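Kinectin 1 (Kinesin receptor) (Legionella pneumophila, PDB 4MU6) is an effector protein of unassigned molecular function from a bacterial pathogen, present here as its elongated, largely helical N-terminal coiled-coil domain. Local coordinates at residues 2-6 and 56-60; 73-79 and 224-229; 83-87 and 200-204; 90-94 and 193-197. One frame throughout, in Å; residues are numbered along the deposited sequence.

Contact 1 of 4, residues 2-6 and 56-60; sequences IMFLA and SRDSD
In this mainly helical coiled-coil domain, the N-terminal loop docks on helix 43-105 through one bidentate carboxylate, that of D60. Residues 56-60 are regular helix, D60 N bonding to S56 O at 3.0 Å. The loop is extended at M3 (phi/psi -89/147°) and has helical angles from F4 to A6. In register, F4 CA lies 5.5 Å from S56 CA, and M3 CA 6.1 Å from D60 CA. S56 CB packs on F4 CB at 3.6 Å, while S56 OG bonds to T52 O. R57 CB lies 3.9 Å from L5 CD1; L5 also touches C248 and L251, so helix 227-273 helps to bury it. D60 (chi1 m) has the largest covered area, 96 Å²; its CG lies 3.3 Å from selenomethionine M3 CE. Its oxygens serve successive amides: F4 N donates to D60 OD1 (3.0 Å, 166°) and L5 N to D60 OD2 (2.8 Å, 159°). A water donates to I2 O (3.1 Å) and D60 OD1 (3.0 Å), and accepts from S59 OG (3.2 Å).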
loop_
_atom_site.group_PDB
_atom_site.type_symbol
_atom_site.label_atom_id
_atom_site.label_comp_id
_atom_site.label_asym_id
_atom_site.label_seq_id
_atom_site.Cartn_x
_atom_site.Cartn_y
_atom_site.Cartn_z
ATOM N N ILE A 2 21.205 -7.983 -3.214
ATOM C CA ILE A 2 20.463 -8.882 -2.335
ATOM C C ILE A 2 20.377 -8.261 -0.929
ATOM O O ILE A 2 20.531 -7.047 -0.771
ATOM C CB ILE A 2 21.076 -10.333 -2.361
ATOM C CG1 ILE A 2 20.084 -11.401 -1.852
ATOM C CG2 ILE A 2 22.439 -10.380 -1.654
ATOM C CD1 ILE A 2 18.673 -11.282 -2.433
HETATM N N MSE A 3 20.111 -9.080 0.081
HETATM C CA MSE A 3 19.919 -8.603 1.443
HETATM C C MSE A 3 21.220 -8.543 2.223
HETATM O O MSE A 3 22.110 -9.366 2.032
HETATM C CB MSE A 3 18.932 -9.514 2.162
HETATM C CG MSE A 3 17.586 -9.548 1.472
HETATM SE SE MSE A 3 16.800 -7.763 1.497
HETATM C CE MSE A 3 16.524 -7.699 3.402
ATOM N N PHE A 4 21.313 -7.569 3.119
ATOM C CA PHE A 4 22.506 -7.403 3.933
ATOM C C PHE A 4 22.420 -8.088 5.299
ATOM O O PHE A 4 23.280 -8.905 5.634
ATOM C CB PHE A 4 22.824 -5.922 4.113
ATOM C CG PHE A 4 23.365 -5.259 2.874
ATOM C CD1 PHE A 4 24.716 -5.370 2.545
ATOM C CD2 PHE A 4 22.535 -4.506 2.049
ATOM C CE1 PHE A 4 25.226 -4.749 1.406
ATOM C CE2 PHE A 4 23.035 -3.878 0.911
ATOM C CZ PHE A 4 24.382 -3.998 0.590
ATOM N N LEU A 5 21.401 -7.751 6.092
ATOM C CA LEU A 5 21.335 -8.265 7.460
ATOM C C LEU A 5 21.292 -9.786 7.463
ATOM O O LEU A 5 22.030 -10.430 8.203
ATOM C CB LEU A 5 20.126 -7.716 8.223
ATOM C CG LEU A 5 20.108 -6.254 8.638
ATOM C CD1 LEU A 5 18.992 -6.026 9.634
ATOM C CD2 LEU A 5 21.461 -5.813 9.210
ATOM N N ALA A 6 20.438 -10.342 6.606
ATOM C CA ALA A 6 20.232 -11.782 6.533
ATOM C C ALA A 6 21.481 -12.536 6.114
ATOM O O ALA A 6 21.613 -13.724 6.400
ATOM C CB ALA A 6 19.087 -12.106 5.583
ATOM N N SER A 56 23.257 -1.129 6.826
ATOM C CA SER A 56 22.746 -2.370 6.243
ATOM C C SER A 56 21.248 -2.566 6.516
ATOM O O SER A 56 20.487 -2.961 5.626
ATOM C CB SER A 56 23.525 -3.566 6.796
ATOM O OG SER A 56 24.845 -3.581 6.288
ATOM N N ARG A 57 20.845 -2.312 7.760
ATOM C CA ARG A 57 19.452 -2.406 8.137
ATOM C C ARG A 57 18.650 -1.403 7.330
ATOM O O ARG A 57 17.583 -1.719 6.801
ATOM C CB ARG A 57 19.256 -2.094 9.617
ATOM C CG ARG A 57 17.769 -2.143 10.030
ATOM C CD ARG A 57 17.545 -1.282 11.245
ATOM N NE ARG A 57 17.860 0.109 10.935
ATOM C CZ ARG A 57 18.039 1.065 11.840
ATOM N NH1 ARG A 57 17.959 0.785 13.132
ATOM N NH2 ARG A 57 18.304 2.304 11.443
ATOM N N ASP A 58 19.175 -0.185 7.228
ATOM C CA ASP A 58 18.477 0.855 6.484
ATOM C C ASP A 58 18.302 0.446 5.029
ATOM O O ASP A 58 17.237 0.666 4.443
ATOM C CB ASP A 58 19.190 2.201 6.615
ATOM C CG ASP A 58 18.909 2.864 7.946
ATOM O OD1 ASP A 58 18.250 2.216 8.797
ATOM O OD2 ASP A 58 19.333 4.024 8.141
ATOM N N SER A 59 19.329 -0.182 4.460
ATOM C CA SER A 59 19.250 -0.624 3.069
ATOM C C SER A 59 18.183 -1.716 2.870
ATOM O O SER A 59 17.397 -1.671 1.913
ATOM C CB SER A 59 20.606 -1.105 2.555
ATOM O OG SER A 59 20.448 -1.657 1.250
ATOM N N ASP A 60 18.160 -2.687 3.777
ATOM C CA ASP A 60 17.148 -3.737 3.752
ATOM C C ASP A 60 15.738 -3.143 3.840
ATOM O O ASP A 60 14.872 -3.488 3.051
ATOM C CB ASP A 60 17.384 -4.738 4.885
ATOM C CG ASP A 60 18.671 -5.543 4.699
ATOM O OD1 ASP A 60 19.362 -5.368 3.665
ATOM O OD2 ASP A 60 18.983 -6.369 5.584
HETATM O O HOH W 1 19.278 -4.605 0.720
#

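Contact 2 of 4, residues 73-79 and 224-229; sequences YKAQLAE and TLSGKN
Q76 gives up 85 Å² of its surface, the most of any residue, and T224 and N229 follow with 45 and 44 Å². Residues 73-79 lie within helix 43-105; 224-226 approach as a turn, and helix starts at G227. L225 CA is nearest Q76 CA, at 6.1 Å. With chi1 t and chi2 p, the Q76 side chain packs its CG on T224 O (3.2 Å) and its CB on L225 CD2 (3.6 Å), and sets its OE1 as acceptor for S226 N (2.8 Å, 169°) and N229 ND2 (2.8 Å, 171°). Q76 NE2 turns to D80 OD1. A water donates to T224 O (3.1 Å) and Y73 O (2.9 Å); T224 OG1 bonds to I221 O. N229, chi1 m, also gives ND2 to E79 OE1 at 3.0 Å, so its amide nitrogen bridges two residues one helical turn apart. S226 OG accepts a weak 3.3 Å bond from N229 N. Q76 OE1 thus accepts from the backbone N of S226, the N-cap residue of helix 227-273.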
loop_
_atom_site.group_PDB
_atom_site.type_symbol
_atom_site.label_atom_id
_atom_site.label_comp_id
_atom_site.label_asym_id
_atom_site.label_seq_id
_atom_site.Cartn_x
_atom_site.Cartn_y
_atom_site.Cartn_z
ATOM N N TYR A 73 0.944 -0.620 -5.490
ATOM C CA TYR A 73 0.746 0.340 -6.559
ATOM C C TYR A 73 0.033 -0.325 -7.719
ATOM O O TYR A 73 -0.952 0.209 -8.232
ATOM C CB TYR A 73 2.085 0.903 -7.028
ATOM C CG TYR A 73 2.034 1.783 -8.260
ATOM C CD1 TYR A 73 2.146 1.235 -9.533
ATOM C CD2 TYR A 73 1.914 3.167 -8.151
ATOM C CE1 TYR A 73 2.134 2.035 -10.665
ATOM C CE2 TYR A 73 1.906 3.980 -9.281
ATOM C CZ TYR A 73 2.022 3.397 -10.532
ATOM O OH TYR A 73 1.996 4.173 -11.663
ATOM N N LYS A 74 0.545 -1.485 -8.122
ATOM C CA LYS A 74 0.076 -2.191 -9.313
ATOM C C LYS A 74 -1.318 -2.780 -9.118
ATOM O O LYS A 74 -2.114 -2.853 -10.058
ATOM C CB LYS A 74 1.054 -3.318 -9.678
ATOM C CG LYS A 74 2.439 -2.847 -10.170
ATOM C CD LYS A 74 3.435 -4.012 -10.236
ATOM C CE LYS A 74 4.750 -3.597 -10.889
ATOM N NZ LYS A 74 5.808 -4.659 -10.797
ATOM N N ALA A 75 -1.589 -3.231 -7.897
ATOM C CA ALA A 75 -2.858 -3.863 -7.592
ATOM C C ALA A 75 -3.946 -2.796 -7.656
ATOM O O ALA A 75 -4.998 -3.011 -8.250
ATOM C CB ALA A 75 -2.808 -4.525 -6.226
ATOM N N GLN A 76 -3.677 -1.632 -7.070
ATOM C CA GLN A 76 -4.635 -0.529 -7.136
ATOM C C GLN A 76 -4.869 -0.039 -8.558
ATOM O O GLN A 76 -6.005 0.304 -8.916
ATOM C CB GLN A 76 -4.207 0.654 -6.277
ATOM C CG GLN A 76 -5.228 1.792 -6.280
ATOM C CD GLN A 76 -6.448 1.495 -5.417
ATOM O OE1 GLN A 76 -6.332 1.295 -4.205
ATOM N NE2 GLN A 76 -7.632 1.485 -6.038
ATOM N N LEU A 77 -3.802 0.031 -9.354
ATOM C CA LEU A 77 -3.948 0.462 -10.738
ATOM C C LEU A 77 -4.886 -0.487 -11.468
ATOM O O LEU A 77 -5.855 -0.054 -12.088
ATOM C CB LEU A 77 -2.605 0.575 -11.461
ATOM C CG LEU A 77 -2.688 1.235 -12.849
ATOM C CD1 LEU A 77 -3.369 2.617 -12.809
ATOM C CD2 LEU A 77 -1.311 1.353 -13.500
ATOM N N ALA A 78 -4.616 -1.784 -11.365
ATOM C CA ALA A 78 -5.496 -2.791 -11.959
ATOM C C ALA A 78 -6.971 -2.704 -11.480
ATOM O O ALA A 78 -7.895 -2.855 -12.283
ATOM C CB ALA A 78 -4.920 -4.201 -11.733
ATOM N N GLU A 79 -7.188 -2.460 -10.187
ATOM C CA GLU A 79 -8.550 -2.307 -9.660
ATOM C C GLU A 79 -9.222 -1.124 -10.326
ATOM O O GLU A 79 -10.387 -1.193 -10.713
ATOM C CB GLU A 79 -8.537 -2.054 -8.150
ATOM C CG GLU A 79 -8.747 -3.261 -7.265
ATOM C CD GLU A 79 -8.751 -2.891 -5.790
ATOM O OE1 GLU A 79 -7.659 -2.835 -5.177
ATOM O OE2 GLU A 79 -9.847 -2.639 -5.245
ATOM N N THR A 224 -1.806 7.075 -3.889
ATOM C CA THR A 224 -2.222 6.293 -5.050
ATOM C C THR A 224 -3.130 5.122 -4.652
ATOM O O THR A 224 -3.562 4.353 -5.509
ATOM C CB THR A 224 -1.026 5.741 -5.839
ATOM O OG1 THR A 224 -0.490 4.592 -5.163
ATOM C CG2 THR A 224 0.067 6.812 -5.979
ATOM N N LEU A 225 -3.404 4.968 -3.357
ATOM C CA LEU A 225 -4.192 3.818 -2.894
ATOM C C LEU A 225 -5.488 4.244 -2.219
ATOM O O LEU A 225 -5.556 5.320 -1.622
ATOM C CB LEU A 225 -3.380 2.973 -1.912
ATOM C CG LEU A 225 -1.969 2.629 -2.395
ATOM C CD1 LEU A 225 -1.151 2.062 -1.252
ATOM C CD2 LEU A 225 -2.030 1.657 -3.564
ATOM N N SER A 226 -6.499 3.380 -2.287
ATOM C CA SER A 226 -7.732 3.580 -1.535
ATOM C C SER A 226 -7.387 3.393 -0.071
ATOM O O SER A 226 -6.347 2.817 0.244
ATOM C CB SER A 226 -8.770 2.537 -1.937
ATOM O OG SER A 226 -8.288 1.233 -1.620
ATOM N N GLY A 227 -8.262 3.856 0.820
ATOM C CA GLY A 227 -8.012 3.767 2.251
ATOM C C GLY A 227 -7.753 2.344 2.722
ATOM O O GLY A 227 -6.865 2.093 3.540
ATOM N N LYS A 228 -8.534 1.413 2.189
ATOM C CA LYS A 228 -8.416 0.005 2.546
ATOM C C LYS A 228 -7.079 -0.569 2.089
ATOM O O LYS A 228 -6.481 -1.388 2.791
ATOM C CB LYS A 228 -9.552 -0.789 1.919
ATOM C CG LYS A 228 -9.424 -2.303 2.114
ATOM C CD LYS A 228 -10.528 -3.037 1.361
ATOM C CE LYS A 228 -10.321 -4.547 1.399
ATOM N NZ LYS A 228 -11.483 -5.257 0.786
ATOM N N ASN A 229 -6.612 -0.136 0.918
ATOM C CA ASN A 229 -5.318 -0.587 0.407
ATOM C C ASN A 229 -4.102 0.028 1.113
ATOM O O ASN A 229 -3.099 -0.664 1.328
ATOM C CB ASN A 229 -5.231 -0.451 -1.116
ATOM C CG ASN A 229 -6.051 -1.513 -1.833
ATOM O OD1 ASN A 229 -6.159 -2.644 -1.355
ATOM N ND2 ASN A 229 -6.633 -1.157 -2.978
HETATM O O HOH W 2 -1.796 2.933 -7.652
HETATM O O HOH W 3 -10.441 -0.562 -2.634
#

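Contact 3 of 4, residues 83-87 and 200-204; sequences QKEQD and HHTKR
A single carboxylate oxygen, D87 OD2, receives both a histidine and an arginine from the facing helix. This lies in an antiparallel helix pair, helix 43-105 against helix 158-217: the short axes of 83-87 and 200-204 run 153° apart in direction, with a signed crossing of -153° and a closest approach of 11.1 Å. That spacing leaves room for long polar side chains between the backbones, and the CA register of 8.2 Å for Q83 to H200 and 7.7 Å for K84 to H201 agrees with it.

On each helix the polar residues stand four apart, Q83 with D87 and H200 with R204, so they project from the same side. H200, chi1 m, places ND1 3.2 Å from D87 OD2, the carboxylate oxygen lying at the ring edge, while Q83 NE2 lies over one ring face. R204, with chi1 to chi3 m, t, m, sends NH1 between two acceptors: Q83 OE1 at 2.7 Å and D87 OD2 at 3.0 Å (164°), the latter a salt bridge. K84 CB covers one face of that guanidinium, 3.9 Å from R204 NE, and K84 NZ leads off to D88. One water donates to Q83 OE1 (2.9 Å) and H200 O (3.2 Å). A second donates to D87 OD2 at 2.8 Å and accepts from R204 NH2 at 2.7 Å.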
loop_
_atom_site.group_PDB
_atom_site.type_symbol
_atom_site.label_atom_id
_atom_site.label_comp_id
_atom_site.label_asym_id
_atom_site.label_seq_id
_atom_site.Cartn_x
_atom_site.Cartn_y
_atom_site.Cartn_z
ATOM N N GLN A 83 -12.652 -1.005 -12.553
ATOM C CA GLN A 83 -13.806 -0.206 -12.152
ATOM C C GLN A 83 -14.170 0.814 -13.236
ATOM O O GLN A 83 -15.331 1.184 -13.387
ATOM C CB GLN A 83 -13.539 0.497 -10.819
ATOM C CG GLN A 83 -14.688 1.371 -10.331
ATOM C CD GLN A 83 -14.291 2.265 -9.166
ATOM O OE1 GLN A 83 -13.553 3.253 -9.327
ATOM N NE2 GLN A 83 -14.774 1.919 -7.981
ATOM N N LYS A 84 -13.170 1.259 -13.998
ATOM C CA LYS A 84 -13.409 2.198 -15.072
ATOM C C LYS A 84 -14.190 1.568 -16.212
ATOM O O LYS A 84 -15.097 2.187 -16.751
ATOM C CB LYS A 84 -12.120 2.789 -15.611
ATOM C CG LYS A 84 -12.357 4.045 -16.409
ATOM C CD LYS A 84 -11.071 4.589 -17.014
ATOM C CE LYS A 84 -11.352 5.891 -17.755
ATOM N NZ LYS A 84 -12.625 5.797 -18.528
ATOM N N GLU A 85 -13.837 0.344 -16.582
ATOM C CA GLU A 85 -14.530 -0.346 -17.667
ATOM C C GLU A 85 -15.964 -0.709 -17.306
ATOM O O GLU A 85 -16.867 -0.634 -18.149
ATOM C CB GLU A 85 -13.762 -1.604 -18.076
ATOM C CG GLU A 85 -12.501 -1.302 -18.843
ATOM C CD GLU A 85 -11.390 -2.275 -18.525
ATOM O OE1 GLU A 85 -11.670 -3.293 -17.857
ATOM O OE2 GLU A 85 -10.238 -2.016 -18.933
ATOM N N GLN A 86 -16.168 -1.118 -16.059
ATOM C CA GLN A 86 -17.504 -1.416 -15.578
ATOM C C GLN A 86 -18.352 -0.154 -15.468
ATOM O O GLN A 86 -19.520 -0.152 -15.859
ATOM C CB GLN A 86 -17.452 -2.176 -14.251
ATOM C CG GLN A 86 -17.014 -3.612 -14.435
ATOM C CD GLN A 86 -16.528 -4.257 -13.159
ATOM O OE1 GLN A 86 -16.216 -3.575 -12.172
ATOM N NE2 GLN A 86 -16.458 -5.590 -13.166
ATOM N N ASP A 87 -17.776 0.922 -14.947
ATOM C CA ASP A 87 -18.497 2.187 -14.920
ATOM C C ASP A 87 -18.844 2.654 -16.331
ATOM O O ASP A 87 -19.977 3.052 -16.583
ATOM C CB ASP A 87 -17.720 3.271 -14.174
ATOM C CG ASP A 87 -17.716 3.056 -12.672
ATOM O OD1 ASP A 87 -18.374 2.099 -12.191
ATOM O OD2 ASP A 87 -17.053 3.849 -11.973
ATOM N N HIS A 200 -16.919 7.931 -8.435
ATOM C CA HIS A 200 -15.866 6.921 -8.614
ATOM C C HIS A 200 -14.759 7.493 -9.482
ATOM O O HIS A 200 -13.581 7.186 -9.283
ATOM C CB HIS A 200 -16.389 5.641 -9.280
ATOM C CG HIS A 200 -17.222 4.773 -8.385
ATOM N ND1 HIS A 200 -17.942 3.698 -8.863
ATOM C CD2 HIS A 200 -17.449 4.815 -7.050
ATOM C CE1 HIS A 200 -18.576 3.116 -7.860
ATOM N NE2 HIS A 200 -18.298 3.777 -6.751
ATOM N N HIS A 201 -15.161 8.304 -10.456
ATOM C CA HIS A 201 -14.247 8.903 -11.418
ATOM C C HIS A 201 -13.334 9.931 -10.752
ATOM O O HIS A 201 -12.117 9.922 -10.946
ATOM C CB HIS A 201 -15.035 9.560 -12.550
ATOM C CG HIS A 201 -14.181 10.332 -13.507
ATOM N ND1 HIS A 201 -14.146 11.712 -13.531
ATOM C CD2 HIS A 201 -13.318 9.918 -14.465
ATOM C CE1 HIS A 201 -13.302 12.114 -14.464
ATOM N NE2 HIS A 201 -12.786 11.045 -15.046
ATOM N N THR A 202 -13.937 10.818 -9.969
ATOM C CA THR A 202 -13.185 11.781 -9.190
ATOM C C THR A 202 -12.069 11.110 -8.361
ATOM O O THR A 202 -10.907 11.510 -8.458
ATOM C CB THR A 202 -14.124 12.629 -8.327
ATOM O OG1 THR A 202 -14.931 13.446 -9.190
ATOM C CG2 THR A 202 -13.334 13.532 -7.407
ATOM N N LYS A 203 -12.406 10.072 -7.593
ATOM C CA LYS A 203 -11.390 9.351 -6.815
ATOM C C LYS A 203 -10.294 8.722 -7.684
ATOM O O LYS A 203 -9.120 8.738 -7.312
ATOM C CB LYS A 203 -12.032 8.293 -5.906
ATOM C CG LYS A 203 -12.980 8.874 -4.877
ATOM C CD LYS A 203 -13.679 7.777 -4.099
ATOM C CE LYS A 203 -14.665 8.352 -3.110
ATOM N NZ LYS A 203 -15.367 7.266 -2.366
ATOM N N ARG A 204 -10.671 8.169 -8.835
ATOM C CA ARG A 204 -9.679 7.608 -9.742
ATOM C C ARG A 204 -8.734 8.695 -10.253
ATOM O O ARG A 204 -7.516 8.492 -10.303
ATOM C CB ARG A 204 -10.328 6.851 -10.903
ATOM C CG ARG A 204 -10.830 5.466 -10.534
ATOM C CD ARG A 204 -11.262 4.663 -11.771
ATOM N NE ARG A 204 -12.217 5.367 -12.627
ATOM C CZ ARG A 204 -13.542 5.236 -12.548
ATOM N NH1 ARG A 204 -14.090 4.417 -11.653
ATOM N NH2 ARG A 204 -14.324 5.913 -13.376
HETATM O O HOH W 4 -12.753 4.992 -7.134
HETATM O O HOH W 5 -17.030 6.319 -13.363
#

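Contact 4 of 4, residues 90-94 and 193-197; sequences EALKD and RASVR
E90 begins the contact with chi1 and chi2 both t, an extended form that carries OE1 across to R197 NH1 in a 2.8 Å salt bridge (151°). The same E90 OE1 accepts from a water at 2.5 Å, which also donates to R193 O at 3.0 Å. E90 OE2 stays 4.1 Å from R193 NE, beyond a salt bridge. A91 is the point of closest backbone register, its CA 7.2 Å from A194 CA, and the R197 guanidinium lies over it, with A91 CA over one face of the group and A91 CB 3.5 Å from R197 NE. Helix 43-105, here in its predicted coiled-coil part, pairs antiparallel with helix 158-217: the 90-94 axis passes 10.8 Å from that of 193-197, with directions 154° apart and a signed crossing of -154°. D94, chi1 m, completes a four-residue salt-bridge network. R193 NH2 reaches D94 OD1 at 2.8 Å, R193 NE reaches D94 OD2 at 2.9 Å, and R197 NH1 bonds to D94 OD2 at 3.1 Å. R193 and R197 have matching chi1 to chi3 of m, t, m, and each has chi4 near -92°.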
loop_
_atom_site.group_PDB
_atom_site.type_symbol
_atom_site.label_atom_id
_atom_site.label_comp_id
_atom_site.label_asym_id
_atom_site.label_seq_id
_atom_site.Cartn_x
_atom_site.Cartn_y
_atom_site.Cartn_z
ATOM N N GLU A 90 -21.714 0.610 -17.760
ATOM C CA GLU A 90 -22.991 0.901 -17.125
ATOM C C GLU A 90 -23.521 2.237 -17.637
ATOM O O GLU A 90 -24.708 2.376 -17.902
ATOM C CB GLU A 90 -22.878 0.914 -15.594
ATOM C CG GLU A 90 -24.205 1.253 -14.902
ATOM C CD GLU A 90 -24.101 1.400 -13.382
ATOM O OE1 GLU A 90 -23.388 2.318 -12.903
ATOM O OE2 GLU A 90 -24.757 0.601 -12.667
ATOM N N ALA A 91 -22.621 3.206 -17.777
ATOM C CA ALA A 91 -22.932 4.522 -18.326
ATOM C C ALA A 91 -23.546 4.452 -19.727
ATOM O O ALA A 91 -24.497 5.178 -20.036
ATOM C CB ALA A 91 -21.664 5.397 -18.348
ATOM N N LEU A 92 -22.995 3.587 -20.575
ATOM C CA LEU A 92 -23.499 3.435 -21.932
ATOM C C LEU A 92 -24.899 2.838 -21.916
ATOM O O LEU A 92 -25.795 3.279 -22.640
ATOM C CB LEU A 92 -22.575 2.550 -22.751
ATOM C CG LEU A 92 -23.113 2.207 -24.137
ATOM C CD1 LEU A 92 -23.186 3.449 -24.992
ATOM C CD2 LEU A 92 -22.248 1.156 -24.796
ATOM N N LYS A 93 -25.071 1.830 -21.075
ATOM C CA LYS A 93 -26.355 1.181 -20.900
ATOM C C LYS A 93 -27.418 2.170 -20.404
ATOM O O LYS A 93 -28.537 2.209 -20.931
ATOM C CB LYS A 93 -26.196 0.012 -19.926
ATOM C CG LYS A 93 -27.440 -0.808 -19.701
ATOM C CD LYS A 93 -27.161 -1.955 -18.717
ATOM C CE LYS A 93 -25.976 -2.817 -19.158
ATOM N NZ LYS A 93 -26.388 -3.948 -20.042
ATOM N N ASP A 94 -27.062 2.974 -19.404
ATOM C CA ASP A 94 -27.981 3.967 -18.856
ATOM C C ASP A 94 -28.285 5.067 -19.867
ATOM O O ASP A 94 -29.405 5.573 -19.922
ATOM C CB ASP A 94 -27.452 4.554 -17.540
ATOM C CG ASP A 94 -27.738 3.647 -16.333
ATOM O OD1 ASP A 94 -28.461 2.634 -16.502
ATOM O OD2 ASP A 94 -27.246 3.945 -15.217
ATOM N N ARG A 193 -27.417 6.597 -10.223
ATOM C CA ARG A 193 -26.296 5.784 -10.660
ATOM C C ARG A 193 -25.254 6.637 -11.376
ATOM O O ARG A 193 -24.062 6.347 -11.298
ATOM C CB ARG A 193 -26.747 4.615 -11.534
ATOM C CG ARG A 193 -27.536 3.545 -10.773
ATOM C CD ARG A 193 -27.711 2.288 -11.609
ATOM N NE ARG A 193 -28.381 2.548 -12.884
ATOM C CZ ARG A 193 -29.692 2.461 -13.073
ATOM N NH1 ARG A 193 -30.495 2.135 -12.068
ATOM N NH2 ARG A 193 -30.207 2.707 -14.269
ATOM N N ALA A 194 -25.701 7.690 -12.056
ATOM C CA ALA A 194 -24.776 8.627 -12.698
ATOM C C ALA A 194 -23.915 9.340 -11.661
ATOM O O ALA A 194 -22.705 9.485 -11.831
ATOM C CB ALA A 194 -25.537 9.646 -13.546
ATOM N N SER A 195 -24.545 9.780 -10.580
ATOM C CA SER A 195 -23.827 10.488 -9.527
ATOM C C SER A 195 -22.766 9.622 -8.883
ATOM O O SER A 195 -21.689 10.107 -8.520
ATOM C CB SER A 195 -24.804 10.988 -8.469
ATOM O OG SER A 195 -25.589 12.043 -9.007
ATOM N N VAL A 196 -23.072 8.336 -8.738
ATOM C CA VAL A 196 -22.127 7.404 -8.161
ATOM C C VAL A 196 -20.915 7.253 -9.087
ATOM O O VAL A 196 -19.772 7.350 -8.629
ATOM C CB VAL A 196 -22.779 6.045 -7.866
ATOM C CG1 VAL A 196 -21.733 4.975 -7.655
ATOM C CG2 VAL A 196 -23.726 6.160 -6.653
ATOM N N ARG A 197 -21.165 7.022 -10.377
ATOM C CA ARG A 197 -20.073 6.919 -11.349
ATOM C C ARG A 197 -19.207 8.170 -11.367
ATOM O O ARG A 197 -18.001 8.092 -11.572
ATOM C CB ARG A 197 -20.598 6.633 -12.764
ATOM C CG ARG A 197 -21.147 5.217 -12.921
ATOM C CD ARG A 197 -21.484 4.894 -14.372
ATOM N NE ARG A 197 -22.457 5.826 -14.940
ATOM C CZ ARG A 197 -23.776 5.634 -14.927
ATOM N NH1 ARG A 197 -24.281 4.542 -14.374
ATOM N NH2 ARG A 197 -24.583 6.530 -15.481
HETATM O O HOH W 6 -23.721 3.409 -10.699
#

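In the fold
Contact 1 closes first: its loop joins the N terminus to helix 43-105 and ends at residue 60, before contact 2 opens at 73. From there three loops enclose one another, 73-229 around 83-204 around 90-197, so contact 4 is innermost. Contacts 3 and 4 zip helix 43-105 to the returning helix 158-217; contact 2 ties it to the start of helix 227-273. Contacts 3 and 4, centres 10 Å apart, touch at D87 O and R197 CD (3.2 Å), and their positions repeat every seven residues (Q83/E90, D87/D94, R197/R204), as in a coiled-coil heptad. Contact 1 stands apart, its nearest atoms about 17 Å from contact 2.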